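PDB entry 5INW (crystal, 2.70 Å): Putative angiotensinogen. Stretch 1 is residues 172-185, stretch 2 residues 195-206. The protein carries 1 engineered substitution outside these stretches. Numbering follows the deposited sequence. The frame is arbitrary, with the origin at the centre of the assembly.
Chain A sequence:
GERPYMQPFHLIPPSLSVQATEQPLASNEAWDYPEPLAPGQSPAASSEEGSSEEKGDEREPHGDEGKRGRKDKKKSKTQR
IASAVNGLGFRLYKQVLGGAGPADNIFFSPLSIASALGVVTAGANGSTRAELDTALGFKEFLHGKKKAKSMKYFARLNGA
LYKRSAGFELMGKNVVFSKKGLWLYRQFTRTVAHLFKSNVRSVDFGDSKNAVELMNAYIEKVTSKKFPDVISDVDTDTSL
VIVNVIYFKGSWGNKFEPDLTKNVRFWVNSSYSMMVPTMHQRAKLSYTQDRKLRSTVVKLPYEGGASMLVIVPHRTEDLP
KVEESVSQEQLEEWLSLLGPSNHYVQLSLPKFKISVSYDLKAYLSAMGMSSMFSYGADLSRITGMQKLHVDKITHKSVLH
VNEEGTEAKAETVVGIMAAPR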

# COMPACT_ATOMS: atom_id res chain seq x y z
N GLY A 172 -9.56 -3.20 -6.39
CA GLY A 172 -8.38 -4.03 -6.36
C GLY A 172 -8.49 -5.17 -7.35
O GLY A 172 -9.55 -5.81 -7.47
N LYS A 173 -7.40 -5.45 -8.06
CA LYS A 173 -7.40 -6.44 -9.11
C LYS A 173 -6.10 -7.20 -9.02
O LYS A 173 -5.04 -6.61 -9.03
CB LYS A 173 -7.56 -5.73 -10.46
CG LYS A 173 -7.95 -6.61 -11.63
CD LYS A 173 -9.43 -6.99 -11.65
CE LYS A 173 -9.65 -8.33 -12.40
NZ LYS A 173 -9.32 -9.55 -11.58
N ASN A 174 -6.18 -8.52 -8.92
CA ASN A 174 -5.06 -9.40 -9.19
C ASN A 174 -5.09 -9.97 -10.60
O ASN A 174 -6.14 -10.31 -11.12
CB ASN A 174 -5.06 -10.57 -8.27
CG ASN A 174 -5.09 -10.15 -6.84
OD1 ASN A 174 -4.16 -9.50 -6.32
ND2 ASN A 174 -6.15 -10.55 -6.17
N VAL A 175 -3.92 -10.08 -11.20
CA VAL A 175 -3.77 -10.68 -12.53
C VAL A 175 -2.54 -11.53 -12.53
O VAL A 175 -1.54 -11.14 -11.91
CB VAL A 175 -3.66 -9.61 -13.63
CG1 VAL A 175 -3.60 -10.28 -15.00
CG2 VAL A 175 -4.89 -8.71 -13.61
N VAL A 176 -2.64 -12.72 -13.12
CA VAL A 176 -1.54 -13.64 -13.17
C VAL A 176 -1.29 -14.07 -14.60
O VAL A 176 -2.13 -14.73 -15.27
CB VAL A 176 -1.78 -14.87 -12.27
CG1 VAL A 176 -0.64 -15.88 -12.42
CG2 VAL A 176 -1.95 -14.46 -10.79
N PHE A 177 -0.11 -13.74 -15.08
CA PHE A 177 0.32 -14.18 -16.41
C PHE A 177 1.22 -15.40 -16.27
O PHE A 177 2.05 -15.47 -15.37
CB PHE A 177 1.05 -13.04 -17.12
CG PHE A 177 0.24 -11.80 -17.27
CD1 PHE A 177 -0.75 -11.73 -18.24
CD2 PHE A 177 0.46 -10.70 -16.41
CE1 PHE A 177 -1.50 -10.58 -18.41
CE2 PHE A 177 -0.31 -9.52 -16.57
CZ PHE A 177 -1.31 -9.47 -17.57
N SER A 178 1.12 -16.32 -17.21
CA SER A 178 1.91 -17.55 -17.20
C SER A 178 2.54 -17.83 -18.57
O SER A 178 1.94 -17.55 -19.62
CB SER A 178 1.02 -18.70 -16.73
OG SER A 178 1.61 -19.96 -16.97
N LYS A 179 3.73 -18.44 -18.55
CA LYS A 179 4.42 -18.90 -19.81
C LYS A 179 3.53 -19.83 -20.63
O LYS A 179 2.85 -20.71 -20.08
CB LYS A 179 5.72 -19.62 -19.52
CG LYS A 179 6.67 -19.73 -20.69
CD LYS A 179 7.93 -20.48 -20.26
CE LYS A 179 9.16 -20.11 -21.08
NZ LYS A 179 9.14 -20.69 -22.45
N LYS A 180 3.52 -19.60 -21.93
CA LYS A 180 2.55 -20.24 -22.81
C LYS A 180 2.70 -21.74 -22.85
O LYS A 180 1.71 -22.45 -22.79
CB LYS A 180 2.64 -19.69 -24.24
CG LYS A 180 1.41 -20.02 -25.09
CD LYS A 180 1.54 -19.43 -26.49
CE LYS A 180 2.36 -20.38 -27.35
NZ LYS A 180 2.47 -19.93 -28.75
N GLY A 181 3.91 -22.23 -22.90
CA GLY A 181 4.07 -23.69 -22.81
C GLY A 181 3.79 -24.38 -21.46
O GLY A 181 3.69 -25.58 -21.40
N LEU A 182 3.68 -23.62 -20.38
CA LEU A 182 3.96 -24.12 -19.05
C LEU A 182 2.71 -24.65 -18.38
O LEU A 182 1.79 -23.87 -18.08
CB LEU A 182 4.58 -22.99 -18.20
CG LEU A 182 4.81 -23.32 -16.75
CD1 LEU A 182 5.92 -24.36 -16.64
CD2 LEU A 182 5.14 -22.08 -15.94
N TRP A 183 2.74 -25.95 -18.06
CA TRP A 183 1.66 -26.67 -17.40
C TRP A 183 1.59 -26.22 -15.93
O TRP A 183 2.59 -26.19 -15.23
CB TRP A 183 1.83 -28.22 -17.48
CG TRP A 183 1.61 -28.82 -18.94
CD1 TRP A 183 2.00 -28.24 -20.12
CD2 TRP A 183 0.85 -30.01 -19.32
NE1 TRP A 183 1.56 -28.99 -21.20
CE2 TRP A 183 0.85 -30.07 -20.75
CE3 TRP A 183 0.17 -31.03 -18.61
CZ2 TRP A 183 0.23 -31.12 -21.47
CZ3 TRP A 183 -0.46 -32.07 -19.34
CH2 TRP A 183 -0.42 -32.10 -20.76
N LEU A 184 0.38 -25.90 -15.49
CA LEU A 184 0.10 -25.49 -14.13
C LEU A 184 -0.80 -26.51 -13.46
O LEU A 184 -1.71 -27.11 -14.10
CB LEU A 184 -0.58 -24.13 -14.15
CG LEU A 184 0.19 -23.02 -14.89
CD1 LEU A 184 -0.60 -21.74 -14.80
CD2 LEU A 184 1.59 -22.72 -14.34
N TYR A 185 -0.56 -26.74 -12.18
CA TYR A 185 -1.45 -27.58 -11.43
C TYR A 185 -2.77 -26.88 -11.24
O TYR A 185 -2.81 -25.66 -11.05
CB TYR A 185 -0.87 -27.88 -10.06
CG TYR A 185 0.34 -28.78 -10.08
CD1 TYR A 185 0.28 -30.08 -10.61
CD2 TYR A 185 1.52 -28.35 -9.55
CE1 TYR A 185 1.38 -30.91 -10.61
CE2 TYR A 185 2.62 -29.15 -9.52
CZ TYR A 185 2.57 -30.43 -10.05
OH TYR A 185 3.73 -31.19 -9.93
N LEU A 195 -9.74 -17.38 -4.26
CA LEU A 195 -9.29 -16.39 -3.28
C LEU A 195 -8.79 -15.02 -3.83
O LEU A 195 -8.83 -14.02 -3.09
CB LEU A 195 -8.14 -16.96 -2.46
CG LEU A 195 -8.32 -18.33 -1.82
CD1 LEU A 195 -7.10 -18.63 -0.96
CD2 LEU A 195 -9.63 -18.41 -1.02
N PHE A 196 -8.26 -14.98 -5.06
CA PHE A 196 -7.70 -13.74 -5.63
C PHE A 196 -8.47 -13.17 -6.85
O PHE A 196 -8.14 -12.12 -7.31
CB PHE A 196 -6.19 -13.93 -5.89
CG PHE A 196 -5.43 -14.38 -4.68
CD1 PHE A 196 -5.12 -13.47 -3.64
CD2 PHE A 196 -5.05 -15.71 -4.52
CE1 PHE A 196 -4.45 -13.88 -2.49
CE2 PHE A 196 -4.36 -16.11 -3.37
CZ PHE A 196 -4.08 -15.20 -2.36
N LYS A 197 -9.50 -13.86 -7.33
CA LYS A 197 -10.34 -13.45 -8.45
C LYS A 197 -9.61 -13.27 -9.72
O LYS A 197 -9.96 -12.41 -10.49
CB LYS A 197 -11.11 -12.18 -8.13
CG LYS A 197 -11.83 -12.19 -6.81
CD LYS A 197 -13.14 -12.94 -6.84
CE LYS A 197 -13.20 -13.95 -5.69
NZ LYS A 197 -14.58 -14.45 -5.34
N SER A 198 -8.56 -14.05 -9.94
CA SER A 198 -7.79 -13.96 -11.17
C SER A 198 -7.89 -15.26 -11.91
O SER A 198 -7.64 -16.31 -11.36
CB SER A 198 -6.31 -13.70 -10.90
OG SER A 198 -5.65 -13.61 -12.16
N ASN A 199 -8.26 -15.18 -13.18
CA ASN A 199 -7.96 -16.24 -14.13
C ASN A 199 -6.62 -16.01 -14.70
O ASN A 199 -6.12 -14.90 -14.63
CB ASN A 199 -9.00 -16.36 -15.19
CG ASN A 199 -10.08 -17.36 -14.79
OD1 ASN A 199 -11.15 -16.96 -14.37
ND2 ASN A 199 -9.76 -18.68 -14.88
N VAL A 200 -5.96 -17.10 -15.08
CA VAL A 200 -4.55 -17.08 -15.45
C VAL A 200 -4.53 -16.89 -16.91
O VAL A 200 -5.15 -17.65 -17.60
CB VAL A 200 -3.84 -18.42 -15.14
CG1 VAL A 200 -2.44 -18.43 -15.73
CG2 VAL A 200 -3.77 -18.63 -13.64
N ARG A 201 -3.85 -15.85 -17.37
CA ARG A 201 -3.73 -15.59 -18.82
C ARG A 201 -2.35 -16.06 -19.24
O ARG A 201 -1.37 -15.79 -18.55
CB ARG A 201 -3.97 -14.10 -19.16
CG ARG A 201 -5.26 -13.44 -18.62
CD ARG A 201 -6.57 -14.10 -19.09
NE ARG A 201 -7.73 -13.94 -18.15
CZ ARG A 201 -9.01 -14.28 -18.41
NH1 ARG A 201 -9.36 -14.83 -19.57
NH2 ARG A 201 -9.96 -14.08 -17.50
N SER A 202 -2.27 -16.79 -20.34
CA SER A 202 -0.97 -17.24 -20.86
C SER A 202 -0.36 -16.23 -21.86
O SER A 202 -1.07 -15.44 -22.47
CB SER A 202 -1.07 -18.63 -21.48
OG SER A 202 -2.08 -18.63 -22.42
N VAL A 203 0.97 -16.25 -21.96
CA VAL A 203 1.71 -15.24 -22.70
C VAL A 203 2.97 -15.82 -23.24
O VAL A 203 3.57 -16.69 -22.59
CB VAL A 203 2.14 -14.08 -21.81
CG1 VAL A 203 2.95 -13.05 -22.57
CG2 VAL A 203 0.92 -13.41 -21.20
N ASP A 204 3.34 -15.36 -24.44
CA ASP A 204 4.60 -15.72 -25.07
C ASP A 204 5.60 -14.66 -24.63
O ASP A 204 5.71 -13.60 -25.24
CB ASP A 204 4.45 -15.76 -26.59
CG ASP A 204 5.72 -16.22 -27.32
OD1 ASP A 204 6.76 -16.51 -26.70
OD2 ASP A 204 5.67 -16.28 -28.57
N PHE A 205 6.30 -14.94 -23.53
CA PHE A 205 7.30 -14.00 -23.02
C PHE A 205 8.55 -14.00 -23.89
O PHE A 205 9.40 -13.13 -23.70
CB PHE A 205 7.72 -14.34 -21.58
CG PHE A 205 6.59 -14.33 -20.58
CD1 PHE A 205 5.99 -13.16 -20.22
CD2 PHE A 205 6.18 -15.50 -19.94
CE1 PHE A 205 4.99 -13.14 -19.26
CE2 PHE A 205 5.18 -15.49 -18.98
CZ PHE A 205 4.59 -14.30 -18.63
N GLY A 206 8.72 -15.03 -24.73
CA GLY A 206 9.83 -15.09 -25.70
C GLY A 206 9.83 -13.90 -26.65
O GLY A 206 10.85 -13.25 -26.82

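The two stretches meet as neighbouring parallel strands, the one running through K179 beside the one ending at V203, their directions 39° apart. The ladder climbs in steps of two residues. R201 N donates to V176 O at 2.9 Å, S178 N donates to R201 O at 2.9 Å, and V203 N donates to S178 O at 2.8 Å. Each strand thus offers its alternate peptides, and R201 and S178 are each gripped through both N and O, as a parallel register requires. Between these bonds the CA hydrogens point at the same carbonyls: F177 CA lies 3.2 Å from R201 O, and S202 CA 3.2 Å from S178 O. S178 and S202 sit 4.7 Å apart, CA to CA, with the strands held in register by these bonds.

On one face of the sheet lie V176, S178, V200 and S202. S178, with its short side chain, lets V200 come close, V200 CG1 3.6 Å from S178 CB, while V200 CG2 sits 4.3 Å from V176 CG1. L184, returning after the type I turn from K179 to L182, adds a further apolar contact, its CD1 3.9 Å from V200 CG1. V200 is thus a bump received by three residues of the first stretch.

The other face carries F177 and R201. The F177 ring meets the second stretch obliquely, its CD1 4.1 Å from R201 CB and 3.8 Å from V203 CG2, so the aliphatic base of the arginine serves as packing surface while the end of its side chain leads away. F205, just past the strand, points toward the first stretch and fills the space beside its backbone. The edge of its ring comes up to F177 CB, which is 4.0 Å from F205 CZ, and to K179 N, 3.3 Å from F205 CE2.

Before the ladder begins, side chains stand in for backbone pairing. N174 ND2 gives F196 O a nearly straight hydrogen bond of 2.8 Å at 174°, and lies near the plane of the F196 ring at its edge. That carbonyl comes just before K197 turns with positive phi. K173 points its CB away, yet its long chain curls back so that NZ makes a weak bond to K197 O at 3.1 Å. S198 points toward the first stretch; S198 OG donates to N199 O at 2.8 Å and accepts a weak bond from V176 N, 3.3 Å from S198 OG.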